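PDB 4V2X: endo-beta-1,4-glucanase (cellulase B) from Bacillus halodurans, which hydrolyses beta-glucans, including xyloglucan and mixed-linkage beta-1,3-1,4-glucans, with a catalytic module joined to an Ig-like module and a family 46 carbohydrate-binding module. Local coordinates for residues L428-G431 / Q432-L436; E375-D378 / M379-A382. All coordinates share one frame; numbering follows the deposited sequence.

Contact 1: residues L428-G431 / Q432-L436; sequences LTPG and QDYEL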
ATOM      1  N   LEU A 428     -30.743 -52.564  16.357  1.00 19.18           N
ATOM      2  CA  LEU A 428     -32.043 -52.718  15.714  1.00 19.29           C
ATOM      3  C   LEU A 428     -31.930 -53.563  14.455  1.00 19.96           C
ATOM      4  O   LEU A 428     -30.874 -53.634  13.830  1.00 20.72           O
ATOM      5  CB  LEU A 428     -32.624 -51.350  15.365  1.00 18.39           C
ATOM      6  CG  LEU A 428     -32.873 -50.403  16.540  1.00 17.79           C
ATOM      7  CD1 LEU A 428     -33.343 -49.052  16.027  1.00 18.26           C
ATOM      8  CD2 LEU A 428     -33.888 -50.973  17.514  1.00 18.77           C
ATOM      9  N   THR A 429     -33.040 -54.190  14.080  1.00 20.98           N
ATOM     10  CA  THR A 429     -33.091 -55.054  12.918  1.00 23.38           C
ATOM     11  C   THR A 429     -33.515 -54.263  11.691  1.00 23.25           C
ATOM     12  O   THR A 429     -34.587 -53.665  11.691  1.00 22.66           O
ATOM     13  CB  THR A 429     -34.095 -56.195  13.139  1.00 25.96           C
ATOM     14  OG1 THR A 429     -33.750 -56.905  14.334  1.00 26.82           O
ATOM     15  CG2 THR A 429     -34.102 -57.154  11.952  1.00 27.16           C
ATOM     16  N   PRO A 430     -32.675 -54.251  10.641  1.00 24.25           N
ATOM     17  CA  PRO A 430     -33.053 -53.584   9.392  1.00 24.50           C
ATOM     18  C   PRO A 430     -34.384 -54.104   8.860  1.00 27.07           C
ATOM     19  O   PRO A 430     -34.665 -55.299   8.980  1.00 26.20           O
ATOM     20  CB  PRO A 430     -31.920 -53.953   8.428  1.00 25.73           C
ATOM     21  CG  PRO A 430     -30.767 -54.319   9.290  1.00 26.23           C
ATOM     22  CD  PRO A 430     -31.321 -54.834  10.578  1.00 25.10           C
ATOM     23  N   GLY A 431     -35.195 -53.208   8.298  1.00 26.85           N
ATOM     24  CA  GLY A 431     -36.508 -53.563   7.771  1.00 27.30           C
ATOM     25  C   GLY A 431     -37.561 -53.602   8.858  1.00 27.61           C
ATOM     26  O   GLY A 431     -38.523 -52.837   8.823  1.00 29.95           O
ATOM     27  N   GLN A 432     -37.377 -54.500   9.822  1.00 27.75           N
ATOM     28  CA  GLN A 432     -38.310 -54.664  10.932  1.00 27.91           C
ATOM     29  C   GLN A 432     -38.423 -53.388  11.767  1.00 26.14           C
ATOM     30  O   GLN A 432     -39.523 -52.916  12.027  1.00 24.85           O
ATOM     31  CB  GLN A 432     -37.860 -55.825  11.826  1.00 32.76           C
ATOM     32  CG  GLN A 432     -38.804 -56.143  12.978  1.00 37.57           C
ATOM     33  CD  GLN A 432     -38.125 -56.932  14.087  1.00 42.85           C
ATOM     34  OE1 GLN A 432     -37.731 -58.082  13.891  1.00 43.41           O
ATOM     35  NE2 GLN A 432     -37.992 -56.316  15.263  1.00 44.68           N
ATOM     36  N   ASP A 433     -37.279 -52.846  12.182  1.00 23.50           N
ATOM     37  CA  ASP A 433     -37.239 -51.726  13.129  1.00 21.36           C
ATOM     38  C   ASP A 433     -36.972 -50.366  12.485  1.00 20.71           C
ATOM     39  O   ASP A 433     -37.267 -49.336  13.088  1.00 19.90           O
ATOM     40  CB  ASP A 433     -36.174 -51.986  14.189  1.00 20.91           C
ATOM     41  CG  ASP A 433     -36.461 -53.215  15.030  1.00 22.08           C
ATOM     42  OD1 ASP A 433     -37.650 -53.555  15.237  1.00 22.52           O
ATOM     43  OD2 ASP A 433     -35.485 -53.840  15.495  1.00 21.65           O
ATOM     44  N   TYR A 434     -36.405 -50.364  11.283  1.00 19.29           N
ATOM     45  CA  TYR A 434     -36.132 -49.132  10.557  1.00 19.83           C
ATOM     46  C   TYR A 434     -35.923 -49.389   9.067  1.00 21.28           C
ATOM     47  O   TYR A 434     -35.662 -50.521   8.642  1.00 22.28           O
ATOM     48  CB  TYR A 434     -34.894 -48.426  11.136  1.00 19.44           C
ATOM     49  CG  TYR A 434     -33.590 -49.140  10.887  1.00 19.51           C
ATOM     50  CD1 TYR A 434     -33.138 -50.134  11.755  1.00 19.14           C
ATOM     51  CD2 TYR A 434     -32.796 -48.811   9.796  1.00 18.99           C
ATOM     52  CE1 TYR A 434     -31.938 -50.784  11.530  1.00 20.29           C
ATOM     53  CE2 TYR A 434     -31.599 -49.454   9.563  1.00 20.15           C
ATOM     54  CZ  TYR A 434     -31.172 -50.437  10.432  1.00 20.34           C
ATOM     55  OH  TYR A 434     -29.976 -51.070  10.200  1.00 22.59           O
ATOM     56  N   GLU A 435     -36.031 -48.323   8.280  1.00 23.33           N
ATOM     57  CA  GLU A 435     -35.736 -48.380   6.858  1.00 24.93           C
ATOM     58  C   GLU A 435     -34.929 -47.185   6.435  1.00 25.74           C
ATOM     59  O   GLU A 435     -35.127 -46.083   6.942  1.00 24.58           O
ATOM     60  CB  GLU A 435     -37.020 -48.366   6.038  1.00 27.76           C
ATOM     61  CG  GLU A 435     -37.938 -49.537   6.282  1.00 30.43           C
ATOM     62  CD  GLU A 435     -39.141 -49.488   5.369  1.00 34.94           C
ATOM     63  OE1 GLU A 435     -38.966 -49.122   4.183  1.00 35.00           O
ATOM     64  OE2 GLU A 435     -40.254 -49.800   5.837  1.00 37.48           O
ATOM     65  N   LEU A 436     -34.032 -47.406   5.483  1.00 23.72           N
ATOM     66  CA  LEU A 436     -33.364 -46.315   4.796  1.00 24.60           C
ATOM     67  C   LEU A 436     -33.768 -46.376   3.339  1.00 25.34           C
ATOM     68  O   LEU A 436     -33.490 -47.359   2.652  1.00 26.15           O
ATOM     69  CB  LEU A 436     -31.849 -46.424   4.929  1.00 24.55           C
ATOM     70  CG  LEU A 436     -31.058 -45.299   4.250  1.00 25.23           C
ATOM     71  CD1 LEU A 436     -31.348 -43.955   4.907  1.00 24.48           C
ATOM     72  CD2 LEU A 436     -29.572 -45.608   4.281  1.00 26.61           C
TER
HETATM   73  O   HOH W   1     -28.777 -52.099  12.883  1.00 20.87           O

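Contact 2: residues E375-D378 / M379-A382; sequences ELFD and MMRA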
ATOM      1  N   GLU A 375     -19.372 -35.286  22.323  1.00 13.21           N
ATOM      2  CA  GLU A 375     -19.984 -35.348  21.000  1.00 14.09           C
ATOM      3  C   GLU A 375     -19.306 -34.360  20.050  1.00 12.63           C
ATOM      4  O   GLU A 375     -19.000 -34.689  18.902  1.00 13.88           O
ATOM      5  CB  GLU A 375     -21.475 -35.061  21.111  1.00 15.32           C
ATOM      6  CG  GLU A 375     -22.303 -35.472  19.913  1.00 17.23           C
ATOM      7  CD  GLU A 375     -23.782 -35.215  20.125  1.00 18.14           C
ATOM      8  OE1 GLU A 375     -24.116 -34.293  20.891  1.00 15.89           O
ATOM      9  OE2 GLU A 375     -24.609 -35.930  19.506  1.00 19.92           O
ATOM     10  N   LEU A 376     -19.040 -33.156  20.536  1.00 12.76           N
ATOM     11  CA  LEU A 376     -18.354 -32.164  19.718  1.00 12.84           C
ATOM     12  C   LEU A 376     -16.944 -32.625  19.395  1.00 12.70           C
ATOM     13  O   LEU A 376     -16.510 -32.533  18.240  1.00 12.68           O
ATOM     14  CB  LEU A 376     -18.317 -30.802  20.411  1.00 13.26           C
ATOM     15  CG  LEU A 376     -17.572 -29.700  19.653  1.00 13.96           C
ATOM     16  CD1 LEU A 376     -18.226 -29.426  18.302  1.00 14.93           C
ATOM     17  CD2 LEU A 376     -17.518 -28.445  20.513  1.00 14.09           C
ATOM     18  N   PHE A 377     -16.210 -33.102  20.400  1.00 12.48           N
ATOM     19  CA  PHE A 377     -14.865 -33.573  20.135  1.00 12.82           C
ATOM     20  C   PHE A 377     -14.853 -34.732  19.146  1.00 12.71           C
ATOM     21  O   PHE A 377     -14.039 -34.745  18.225  1.00 13.02           O
ATOM     22  CB  PHE A 377     -14.100 -33.983  21.385  1.00 14.30           C
ATOM     23  CG  PHE A 377     -12.724 -34.464  21.068  1.00 16.19           C
ATOM     24  CD1 PHE A 377     -11.758 -33.564  20.628  1.00 17.25           C
ATOM     25  CD2 PHE A 377     -12.411 -35.816  21.102  1.00 17.27           C
ATOM     26  CE1 PHE A 377     -10.499 -33.999  20.271  1.00 18.29           C
ATOM     27  CE2 PHE A 377     -11.149 -36.256  20.750  1.00 18.33           C
ATOM     28  CZ  PHE A 377     -10.191 -35.347  20.337  1.00 18.41           C
ATOM     29  N   ASP A 378     -15.747 -35.703  19.340  1.00 12.59           N
ATOM     30  CA  ASP A 378     -15.823 -36.856  18.450  1.00 13.95           C
ATOM     31  C   ASP A 378     -16.058 -36.416  17.005  1.00 12.89           C
ATOM     32  O   ASP A 378     -15.490 -36.993  16.084  1.00 12.62           O
ATOM     33  CB  ASP A 378     -16.929 -37.826  18.884  1.00 14.71           C
ATOM     34  CG  ASP A 378     -16.559 -38.633  20.129  1.00 17.36           C
ATOM     35  OD1 ASP A 378     -15.405 -38.563  20.600  1.00 19.49           O
ATOM     36  OD2 ASP A 378     -17.442 -39.350  20.628  1.00 21.93           O
ATOM     37  N   MET A 379     -16.871 -35.383  16.819  1.00 12.67           N
ATOM     38  CA  MET A 379     -17.146 -34.870  15.483  1.00 12.32           C
ATOM     39  C   MET A 379     -15.896 -34.210  14.914  1.00 12.35           C
ATOM     40  O   MET A 379     -15.556 -34.428  13.754  1.00 12.49           O
ATOM     41  CB  MET A 379     -18.313 -33.888  15.499  1.00 12.70           C
ATOM     42  CG  MET A 379     -18.664 -33.328  14.125  1.00 12.48           C
ATOM     43  SD  MET A 379     -19.050 -34.596  12.895  1.00 13.43           S
ATOM     44  CE  MET A 379     -20.829 -34.709  13.088  1.00 14.48           C
ATOM     45  N   MET A 380     -15.205 -33.421  15.728  1.00 12.90           N
ATOM     46  CA  MET A 380     -13.974 -32.779  15.259  1.00 13.61           C
ATOM     47  C   MET A 380     -12.925 -33.822  14.894  1.00 13.59           C
ATOM     48  O   MET A 380     -12.318 -33.741  13.823  1.00 12.11           O
ATOM     49  CB  MET A 380     -13.430 -31.800  16.292  1.00 14.37           C
ATOM     50  CG  MET A 380     -14.278 -30.556  16.420  1.00 15.50           C
ATOM     51  SD  MET A 380     -13.475 -29.245  17.366  1.00 16.71           S
ATOM     52  CE  MET A 380     -13.259 -30.032  18.955  1.00 16.78           C
ATOM     53  N   ARG A 381     -12.721 -34.796  15.785  1.00 14.44           N
ATOM     54  CA  ARG A 381     -11.735 -35.849  15.569  1.00 15.64           C
ATOM     55  C   ARG A 381     -12.046 -36.654  14.308  1.00 14.40           C
ATOM     56  O   ARG A 381     -11.134 -36.987  13.554  1.00 14.22           O
ATOM     57  CB  ARG A 381     -11.650 -36.784  16.786  1.00 19.35           C
ATOM     58  CG  ARG A 381     -10.708 -37.964  16.580  1.00 24.81           C
ATOM     59  CD  ARG A 381     -10.678 -38.903  17.773  1.00 32.00           C
ATOM     60  NE  ARG A 381      -9.983 -40.145  17.426  1.00 42.10           N
ATOM     61  CZ  ARG A 381      -9.994 -41.263  18.152  1.00 49.73           C
ATOM     62  NH1 ARG A 381     -10.670 -41.327  19.297  1.00 54.91           N
ATOM     63  NH2 ARG A 381      -9.327 -42.330  17.726  1.00 52.25           N
ATOM     64  N   ALA A 382     -13.319 -36.978  14.079  1.00 13.12           N
ATOM     65  CA  ALA A 382     -13.723 -37.667  12.854  1.00 12.86           C
ATOM     66  C   ALA A 382     -13.407 -36.798  11.640  1.00 13.19           C
ATOM     67  O   ALA A 382     -12.925 -37.284  10.617  1.00 13.46           O
ATOM     68  CB  ALA A 382     -15.206 -37.999  12.885  1.00 12.64           C
TER

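Contact 1: residues L428-G431 / Q432-L436
Thr-429 and Asp-433 grip each other twice. The backbone N of Thr-429 donates to Asp-433 OD2 at 2.8 Å and almost straight, on the anti side of that oxygen though well out of the carboxylate plane. In return, Asp-433 N reaches Thr-429 O at 2.9 Å. The other carboxylate oxygen, OD1, takes Gln-432 NE2 at 2.8 Å and also bonds His-446, so both oxygens of this buried group have partners. Further round the turn, Gly-431 N donates to Tyr-434 O at 2.7 Å, and Gln-432 N makes a weak bond to Pro-430 O. With Gly-431 at phi 83° and psi -62°, this weak bond closes a classic gamma turn.

Apolar contacts gather on Tyr-434. Its chi1 of 69° sets the ring between its own backbone N and carbonyl carbon and brings one face under Pro-430, whose CA lies 4.0 Å from the ring centroid in a CH-pi contact. Leu-428 CB packs 3.8 Å from Tyr-434 CD1, while Leu-428 O sits at the ring edge. A water bridges Leu-428 O and Tyr-434 OH.

Strand 426-427, which pairs with 418-423, borders one sheet of the Ig-like module, and 434-437 borders the other; the contact is therefore a compact loop, with a gamma turn at its tip, that carries the chain from the edge of one sheet of the beta sandwich to the edge of the other, with Leu-428 and Tyr-434 both packed on Leu-421.

Contact 2: residues E375-D378 / M379-A382
Two successive turns of alpha-helix 374-385 make this contact, in which Phe-377 meets both Met-380 and Arg-381. Four consecutive i to i+4 hydrogen bonds define the helix here. Arg-381 N to Phe-377 O, at 2.8 Å, is the shortest and straightest; the bond from Met-380 N to Leu-376 O measures 3.0 Å. Those from Met-379 to Glu-375 and from Ala-382 to Asp-378 complete the ladder, their donors tilted out of the carbonyl planes.

Among the side chains, the ring of Phe-377 bears on the aliphatic part of Arg-381. With CG anti to the backbone N (chi1 180°), Phe-377 reaches along the helix so that Arg-381 CB stands 4.0 Å above one ring face, displaced toward the rim, and Arg-381 CD comes equally near CE2. The arginine chain is extended and carries its guanidinium onward, its plane turned 41° from the ring; methylenes rather than the charge make the contact. One turn on, at i+3, Met-380 crosses the Phe-377 side chain at about a right angle. A bend at its chi3 (-61°) folds the methyl CE back to 4.2 Å from Phe-377 CD1, and Leu-376 CG lies 4.4 Å from that same CE.

The Phe-377 ring also stacks with Trp-371. Replacing Phe-377 by alanine is likely to leave the Arg-381 methylenes and the Met-380 methyl without the ring they share, and Trp-371 without its stacking partner.

Helix 374-385 comes after 354-357, the last strand of the (beta/alpha)8 barrel, and the short strands 364-365 and 370-371. Leu-376 and Met-380 both pack on Phe-341 of helix 334-350, to which Glu-375 also bonds through Gln-334, whereas the Phe-377 side chain touches the loop residues Glu-101 and Tyr-103.

Overall arrangement
From the N terminus the chain first builds the eight-stranded barrel, and contact 2 comes after its last strand, within helix 374-385. The chain then enters the Ig-like module, where contact 1 turns from strand 426-427 to 434-437. Each contact is local and finishes within its own run of residues, so they follow in series without nesting or crossing. The centres of contact 1 and contact 2 are about 27 Å apart, and the nearest atoms of contact 1 and contact 2 about 16 Å, with no touch. The side chain of Phe-467, on strand 458-467, is near both: about 8 Å from that of Met-379 and about 9 Å from that of Tyr-434. Contact 2 thus belongs to the catalytic module's helical layer, contact 1 to the sandwich beside it.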